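Long-range contacts in galactitol 1-phosphate 5-dehydrogenase (PDB 4UEK), which catalyses the zinc-dependent oxidation of galactitol 1-phosphate to D-tagatose 6-phosphate with NAD(+) as electron acceptor: residues P145-L150 with E300-L305; N230-E235 with Q255-G260. One frame throughout, in Å; residues are numbered along the deposited sequence.

Interaction 1: P145-L150 with E300-L305; sequences PITVGL and ETASRL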
ATOM      1  N   PRO A 145     -10.926  14.537  15.976  1.00 12.65           N
ATOM      2  CA  PRO A 145     -10.780  13.078  15.821  1.00 15.52           C
ATOM      3  C   PRO A 145     -11.748  12.419  14.833  1.00 14.97           C
ATOM      4  O   PRO A 145     -11.373  11.392  14.247  1.00 14.89           O
ATOM      5  CB  PRO A 145     -11.010  12.542  17.249  1.00 12.59           C
ATOM      6  CG  PRO A 145     -11.474  13.674  18.047  1.00 12.60           C
ATOM      7  CD  PRO A 145     -10.986  14.913  17.401  1.00 11.16           C
ATOM      8  N   ILE A 146     -12.942  12.991  14.646  1.00 14.09           N
ATOM      9  CA  ILE A 146     -13.862  12.563  13.574  1.00 20.03           C
ATOM     10  C   ILE A 146     -13.204  12.641  12.203  1.00 12.46           C
ATOM     11  O   ILE A 146     -13.249  11.683  11.429  1.00 18.06           O
ATOM     12  CB  ILE A 146     -15.158  13.433  13.522  1.00 15.70           C
ATOM     13  CG1 ILE A 146     -15.968  13.318  14.819  1.00 15.32           C
ATOM     14  CG2 ILE A 146     -16.041  13.020  12.360  1.00 13.55           C
ATOM     15  CD1 ILE A 146     -16.290  11.957  15.096  1.00  9.28           C
ATOM     16  N   THR A 147     -12.586  13.790  11.906  1.00 14.67           N
ATOM     17  CA  THR A 147     -12.019  14.022  10.577  1.00 16.14           C
ATOM     18  C   THR A 147     -10.853  13.092  10.287  1.00 13.58           C
ATOM     19  O   THR A 147     -10.474  12.933   9.125  1.00 12.52           O
ATOM     20  CB  THR A 147     -11.501  15.480  10.345  1.00  8.54           C
ATOM     21  OG1 THR A 147     -10.445  15.783  11.259  1.00 11.75           O
ATOM     22  CG2 THR A 147     -12.599  16.520  10.428  1.00  8.88           C
ATOM     23  N   VAL A 148     -10.273  12.491  11.321  1.00  9.92           N
ATOM     24  CA  VAL A 148      -9.171  11.560  11.092  1.00 15.83           C
ATOM     25  C   VAL A 148      -9.685  10.344  10.323  1.00 14.70           C
ATOM     26  O   VAL A 148      -9.137   9.979   9.278  1.00 11.26           O
ATOM     27  CB  VAL A 148      -8.500  11.129  12.402  1.00 21.65           C
ATOM     28  CG1 VAL A 148      -7.550   9.973  12.146  1.00 20.09           C
ATOM     29  CG2 VAL A 148      -7.734  12.316  13.000  1.00 19.36           C
ATOM     30  N   GLY A 149     -10.756   9.744  10.828  1.00 11.09           N
ATOM     31  CA  GLY A 149     -11.433   8.672  10.126  1.00 11.82           C
ATOM     32  C   GLY A 149     -11.963   9.063   8.757  1.00 16.71           C
ATOM     33  O   GLY A 149     -11.826   8.293   7.798  1.00 15.30           O
ATOM     34  N   LEU A 150     -12.574  10.245   8.654  1.00 13.89           N
ATOM     35  CA  LEU A 150     -13.141  10.712   7.392  1.00 12.13           C
ATOM     36  C   LEU A 150     -12.068  10.943   6.320  1.00 13.17           C
ATOM     37  O   LEU A 150     -12.314  10.734   5.131  1.00 12.45           O
ATOM     38  CB  LEU A 150     -13.932  12.006   7.595  1.00 16.32           C
ATOM     39  CG  LEU A 150     -15.127  11.935   8.557  1.00 15.20           C
ATOM     40  CD1 LEU A 150     -15.845  13.305   8.652  1.00  9.68           C
ATOM     41  CD2 LEU A 150     -16.094  10.822   8.143  1.00 15.46           C
ATOM     42  N   GLU A 300     -16.241  19.859   7.241  1.00 22.27           N
ATOM     43  CA  GLU A 300     -17.648  20.154   6.971  1.00 25.89           C
ATOM     44  C   GLU A 300     -18.505  18.926   7.258  1.00 19.00           C
ATOM     45  O   GLU A 300     -19.566  19.018   7.871  1.00 14.55           O
ATOM     46  CB  GLU A 300     -17.838  20.600   5.521  1.00 28.02           C
ATOM     47  CG  GLU A 300     -18.579  21.894   5.384  1.00 40.24           C
ATOM     48  CD  GLU A 300     -17.794  23.055   5.944  1.00 45.47           C
ATOM     49  OE1 GLU A 300     -16.669  23.289   5.462  1.00 50.76           O
ATOM     50  OE2 GLU A 300     -18.293  23.722   6.874  1.00 47.73           O
ATOM     51  N   THR A 301     -18.033  17.772   6.809  1.00 13.17           N
ATOM     52  CA  THR A 301     -18.760  16.525   6.999  1.00 14.99           C
ATOM     53  C   THR A 301     -18.882  16.150   8.481  1.00 14.70           C
ATOM     54  O   THR A 301     -19.932  15.684   8.936  1.00 13.38           O
ATOM     55  CB  THR A 301     -18.078  15.390   6.228  1.00 17.77           C
ATOM     56  OG1 THR A 301     -18.015  15.745   4.842  1.00 24.33           O
ATOM     57  CG2 THR A 301     -18.854  14.080   6.380  1.00 13.36           C
ATOM     58  N   ALA A 302     -17.807  16.339   9.232  1.00 11.03           N
ATOM     59  CA  ALA A 302     -17.831  16.080  10.670  1.00 10.40           C
ATOM     60  C   ALA A 302     -18.911  16.906  11.348  1.00 11.19           C
ATOM     61  O   ALA A 302     -19.718  16.385  12.115  1.00 11.47           O
ATOM     62  CB  ALA A 302     -16.470  16.385  11.295  1.00 15.45           C
ATOM     63  N   SER A 303     -18.915  18.197  11.042  1.00 12.24           N
ATOM     64  CA  SER A 303     -19.870  19.132  11.623  1.00 16.92           C
ATOM     65  C   SER A 303     -21.296  18.723  11.283  1.00 19.81           C
ATOM     66  O   SER A 303     -22.181  18.739  12.141  1.00 17.31           O
ATOM     67  CB  SER A 303     -19.602  20.552  11.125  1.00 20.32           C
ATOM     68  OG  SER A 303     -20.517  21.473  11.694  1.00 30.57           O
ATOM     69  N   ARG A 304     -21.504  18.341  10.030  1.00 18.14           N
ATOM     70  CA  ARG A 304     -22.842  17.995   9.565  1.00 21.72           C
ATOM     71  C   ARG A 304     -23.354  16.719  10.238  1.00 21.69           C
ATOM     72  O   ARG A 304     -24.508  16.665  10.677  1.00 20.92           O
ATOM     73  CB  ARG A 304     -22.864  17.835   8.044  1.00 20.46           C
ATOM     74  CG  ARG A 304     -24.279  17.893   7.465  1.00 35.26           C
ATOM     75  CD  ARG A 304     -24.357  17.417   6.013  1.00 44.57           C
ATOM     76  NE  ARG A 304     -24.333  15.961   5.927  1.00 44.84           N
ATOM     77  CZ  ARG A 304     -23.337  15.264   5.398  1.00 39.49           C
ATOM     78  NH1 ARG A 304     -22.287  15.890   4.881  1.00 48.59           N
ATOM     79  NH2 ARG A 304     -23.398  13.943   5.373  1.00 45.30           N
ATOM     80  N   LEU A 305     -22.498  15.698  10.319  1.00 21.39           N
ATOM     81  CA  LEU A 305     -22.893  14.415  10.904  1.00 13.87           C
ATOM     82  C   LEU A 305     -23.295  14.595  12.363  1.00 17.15           C
ATOM     83  O   LEU A 305     -24.227  13.949  12.841  1.00 15.10           O
ATOM     84  CB  LEU A 305     -21.767  13.387  10.792  1.00 12.73           C
ATOM     85  CG  LEU A 305     -21.418  12.862   9.392  1.00 21.66           C
ATOM     86  CD1 LEU A 305     -20.161  11.975   9.427  1.00 17.52           C
ATOM     87  CD2 LEU A 305     -22.596  12.115   8.805  1.00 22.08           C
TER
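Ile146, Thr147 and Leu150 form a buried, apolar helix-to-helix contact with Thr301, Ala302 and Leu305, deep in the two-domain fold of the zinc-containing alcohol dehydrogenases, where a GroES-like part is joined to a Rossmann-type part. Glu144, probably a ligand of the catalytic zinc, lies in the first turn of helix 143-155. Segments 145-150 and 300-305 run at 117° to each other, their local axes 9.1 Å apart at the closest. No hydrogen bond links them, and the 187 Å² they bury is van der Waals packing of largely apolar groups.

Ala302 is the natural residue for the close point: its single methyl keeps the backbones near, with Ile146 CA and Ala302 CA 6.0 Å apart. In Ile146, chi1 of -62° sets CG1 beside the backbone N and CG2 anti to it, which carries CG2 to within 3.6 Å of Ala302 CB. Thr147 suits a boundary between polar and apolar surroundings. Its OG1 bonds to Glu144 O and Asn289 ND2, while its methyl, CG2, faces Ala302 CB at 4.0 Å.

One turn after Ile146, Leu150 spreads its fork over three residues. Thr301 splits its roles, its hydroxyl bonding back to Gln297 O within its own helix and its methyl going to the contact. Cys179 touches both Leu150 and Leu305, so a third helix, 171-182, packs against this side of the pair. Of Leu150's two methyls, CD2 only loosely meets Leu305 CD1, whereas CD1 comes to 3.8 Å from Thr301 CG2 and 3.7 Å from Ala302 N.

Interaction 2: N230-E235 with Q255-G260; sequences NQLILE and QLALVG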
ATOM      1  N   ASN A 230     -14.699  -6.118  -1.865  1.00 14.93           N
ATOM      2  CA  ASN A 230     -14.936  -4.682  -1.686  1.00 14.62           C
ATOM      3  C   ASN A 230     -14.705  -4.256  -0.239  1.00 12.50           C
ATOM      4  O   ASN A 230     -15.458  -3.472   0.328  1.00 11.68           O
ATOM      5  CB  ASN A 230     -16.347  -4.310  -2.166  1.00 15.09           C
ATOM      6  CG  ASN A 230     -16.547  -4.583  -3.669  1.00 22.12           C
ATOM      7  OD1 ASN A 230     -15.895  -3.964  -4.502  1.00 23.74           O
ATOM      8  ND2 ASN A 230     -17.450  -5.507  -4.008  1.00 18.57           N
ATOM      9  N   GLN A 231     -13.637  -4.779   0.347  1.00 12.01           N
ATOM     10  CA  GLN A 231     -13.289  -4.443   1.712  1.00 12.78           C
ATOM     11  C   GLN A 231     -12.506  -3.160   1.806  1.00 10.58           C
ATOM     12  O   GLN A 231     -11.688  -2.851   0.940  1.00 12.01           O
ATOM     13  CB  GLN A 231     -12.473  -5.558   2.361  1.00 15.45           C
ATOM     14  CG  GLN A 231     -13.256  -6.827   2.647  1.00 20.51           C
ATOM     15  CD  GLN A 231     -12.427  -7.826   3.410  1.00 17.91           C
ATOM     16  OE1 GLN A 231     -11.200  -7.682   3.532  1.00 16.18           O
ATOM     17  NE2 GLN A 231     -13.083  -8.832   3.955  1.00 12.66           N
ATOM     18  N   LEU A 232     -12.789  -2.423   2.879  1.00 10.22           N
ATOM     19  CA  LEU A 232     -12.012  -1.273   3.300  1.00 12.96           C
ATOM     20  C   LEU A 232     -11.637  -1.463   4.763  1.00 12.56           C
ATOM     21  O   LEU A 232     -12.489  -1.393   5.638  1.00 11.74           O
ATOM     22  CB  LEU A 232     -12.796   0.034   3.104  1.00 10.46           C
ATOM     23  CG  LEU A 232     -12.094   1.301   3.624  1.00 11.67           C
ATOM     24  CD1 LEU A 232     -10.633   1.355   3.183  1.00  9.85           C
ATOM     25  CD2 LEU A 232     -12.847   2.545   3.193  1.00 14.01           C
ATOM     26  N   ILE A 233     -10.352  -1.668   5.019  1.00  9.66           N
ATOM     27  CA  ILE A 233      -9.859  -1.903   6.351  1.00 11.92           C
ATOM     28  C   ILE A 233      -9.080  -0.692   6.883  1.00  9.84           C
ATOM     29  O   ILE A 233      -8.140  -0.212   6.243  1.00 17.01           O
ATOM     30  CB  ILE A 233      -8.975  -3.144   6.373  1.00 12.31           C
ATOM     31  CG1 ILE A 233      -9.679  -4.287   5.624  1.00 16.38           C
ATOM     32  CG2 ILE A 233      -8.620  -3.528   7.819  1.00 13.90           C
ATOM     33  CD1 ILE A 233      -8.812  -5.503   5.415  1.00 15.87           C
ATOM     34  N   LEU A 234      -9.487  -0.193   8.040  1.00 14.73           N
ATOM     35  CA  LEU A 234      -8.766   0.895   8.699  1.00 16.81           C
ATOM     36  C   LEU A 234      -7.997   0.349   9.870  1.00 15.85           C
ATOM     37  O   LEU A 234      -8.578  -0.204  10.781  1.00 13.51           O
ATOM     38  CB  LEU A 234      -9.705   2.003   9.181  1.00 14.08           C
ATOM     39  CG  LEU A 234     -10.013   3.105   8.171  1.00 20.02           C
ATOM     40  CD1 LEU A 234     -10.652   2.502   6.912  1.00 13.98           C
ATOM     41  CD2 LEU A 234     -10.884   4.211   8.797  1.00 18.65           C
ATOM     42  N   GLU A 235      -6.681   0.490   9.832  1.00 10.86           N
ATOM     43  CA  GLU A 235      -5.842   0.088  10.955  1.00 14.29           C
ATOM     44  C   GLU A 235      -5.648   1.316  11.836  1.00 18.71           C
ATOM     45  O   GLU A 235      -4.880   2.216  11.484  1.00 15.87           O
ATOM     46  CB  GLU A 235      -4.493  -0.454  10.466  1.00 16.28           C
ATOM     47  CG  GLU A 235      -3.708  -1.257  11.506  1.00 26.08           C
ATOM     48  CD  GLU A 235      -3.492  -0.520  12.822  1.00 35.17           C
ATOM     49  OE1 GLU A 235      -2.806   0.534  12.838  1.00 36.69           O
ATOM     50  OE2 GLU A 235      -4.051  -0.985  13.837  1.00 34.62           O
ATOM     51  N   GLN A 255      -8.864  -2.662   0.095  1.00  9.52           N
ATOM     52  CA  GLN A 255      -8.142  -1.459   0.474  1.00  9.31           C
ATOM     53  C   GLN A 255      -7.802  -1.486   1.954  1.00 12.07           C
ATOM     54  O   GLN A 255      -8.660  -1.753   2.793  1.00 15.30           O
ATOM     55  CB  GLN A 255      -8.946  -0.205   0.180  1.00 10.16           C
ATOM     56  CG  GLN A 255      -9.308  -0.012  -1.267  1.00 11.02           C
ATOM     57  CD  GLN A 255     -10.425   0.991  -1.405  1.00 11.24           C
ATOM     58  OE1 GLN A 255     -11.564   0.724  -1.012  1.00 12.29           O
ATOM     59  NE2 GLN A 255     -10.104   2.167  -1.948  1.00 10.76           N
ATOM     60  N   LEU A 256      -6.549  -1.183   2.260  1.00 11.89           N
ATOM     61  CA  LEU A 256      -6.062  -1.157   3.626  1.00 12.72           C
ATOM     62  C   LEU A 256      -5.553   0.251   3.960  1.00 17.00           C
ATOM     63  O   LEU A 256      -4.517   0.665   3.453  1.00 20.65           O
ATOM     64  CB  LEU A 256      -4.966  -2.200   3.802  1.00 11.45           C
ATOM     65  CG  LEU A 256      -4.336  -2.447   5.165  1.00 22.54           C
ATOM     66  CD1 LEU A 256      -5.412  -2.465   6.216  1.00 31.03           C
ATOM     67  CD2 LEU A 256      -3.580  -3.772   5.149  1.00 22.37           C
ATOM     68  N   ALA A 257      -6.308   0.986   4.777  1.00 16.59           N
ATOM     69  CA  ALA A 257      -5.957   2.354   5.150  1.00 14.12           C
ATOM     70  C   ALA A 257      -5.225   2.372   6.487  1.00 13.50           C
ATOM     71  O   ALA A 257      -5.706   1.816   7.471  1.00 17.27           O
ATOM     72  CB  ALA A 257      -7.200   3.225   5.206  1.00 18.92           C
ATOM     73  N   LEU A 258      -4.035   2.962   6.505  1.00 10.42           N
ATOM     74  CA  LEU A 258      -3.191   2.940   7.689  1.00 13.88           C
ATOM     75  C   LEU A 258      -3.293   4.301   8.360  1.00 17.46           C
ATOM     76  O   LEU A 258      -2.848   5.306   7.808  1.00 15.53           O
ATOM     77  CB  LEU A 258      -1.734   2.617   7.343  1.00 12.37           C
ATOM     78  CG  LEU A 258      -1.470   1.281   6.631  1.00 15.35           C
ATOM     79  CD1 LEU A 258       0.006   1.120   6.313  1.00 20.57           C
ATOM     80  CD2 LEU A 258      -1.951   0.133   7.502  1.00 13.26           C
ATOM     81  N   VAL A 259      -3.901   4.349   9.539  1.00 13.38           N
ATOM     82  CA  VAL A 259      -4.027   5.638  10.210  1.00 12.98           C
ATOM     83  C   VAL A 259      -3.242   5.628  11.523  1.00 16.11           C
ATOM     84  O   VAL A 259      -2.801   6.670  11.991  1.00 19.81           O
ATOM     85  CB  VAL A 259      -5.515   6.026  10.443  1.00 29.76           C
ATOM     86  CG1 VAL A 259      -6.361   5.617   9.243  1.00 25.33           C
ATOM     87  CG2 VAL A 259      -6.057   5.398  11.698  1.00 33.39           C
ATOM     88  N   GLY A 260      -3.026   4.452  12.091  1.00 20.30           N
ATOM     89  CA  GLY A 260      -2.276   4.353  13.330  1.00 26.29           C
ATOM     90  C   GLY A 260      -0.777   4.426  13.127  1.00 24.45           C
ATOM     91  O   GLY A 260      -0.199   3.658  12.355  1.00 19.71           O
TER
HETATM   92  O   HOH W   1     -12.613  -1.632  -1.192  1.00 17.34           O
HETATM   93  O   HOH W   2      -1.635   1.829  10.967  1.00 20.64           O
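Ile233 is gripped from both its polar ends: its N donates to Gln255 O at 2.8 Å and nearly straight (174°), and its O accepts from Ala257 N. Glu235 N continues the ladder to Ala257 O at 2.9 Å, and Gln255 N starts it by donating to Gln231 O, which also accepts a hydrogen bond from a water that donates to Gln255 OE1 as well. The Gln255 amide is held further by Lys162 NZ at OE1 and Ala156 O at NE2. Glu235 O receives two donors, Val259 N and Gly260 N, each at 3.0 Å, the second in the carbonyl plane: a bifurcated acceptor where the chain leaves strand 255-258.

These parallel strands belong to the beta-alpha-beta unit 231-235, 240-249, 255-258 of the Rossmann-type sheet. The Glu235 side chain, bent at chi2 (-54°), secures the crossover's start: OE2 bonds to Thr242 OG1 and OE1 to Gly238 N. Gly260, having no side chain, lets the carboxylate lie close, OE1 being 3.9 Å from Gly260 CA.

On the face covered by helix 240-249, Leu256 carries CG anti to its N (chi1 -176°), which brings CD1 across to Ile233 CB at 3.6 Å. Beta-branched Ile233 suits an extended strand. Leu258 CD2 rests 3.9 Å from Glu235 CB, and Leu258 also packs on Leu277 of the second subunit. Gln255, Leu232, Leu234 and Ala257 share the other face, the small Ala257 CB meeting Leu234 CD1 at 3.9 Å.

How the interactions relate
Helix 143-155 serves both contacts. Its first turns pack on helix 297-307 in interaction 1, while Ala152 and Phe153, further along, cover the Leu232 and Leu234 face of the sheet in interaction 2. The contact centres are about 17 Å apart, yet their nearest atoms come within about 4 Å without touching. Both lie near what is probably the catalytic zinc site: the side chain of Thr147 is about 9 Å from a bound zinc ion and that of Val259 about 10 Å. The Val259 side chain is also about 6 Å from a bound Tris molecule, probably from the crystallisation liquor, and touches Ala152, so the residue just after strand 255-258 meets the helix whose first turn holds Glu144.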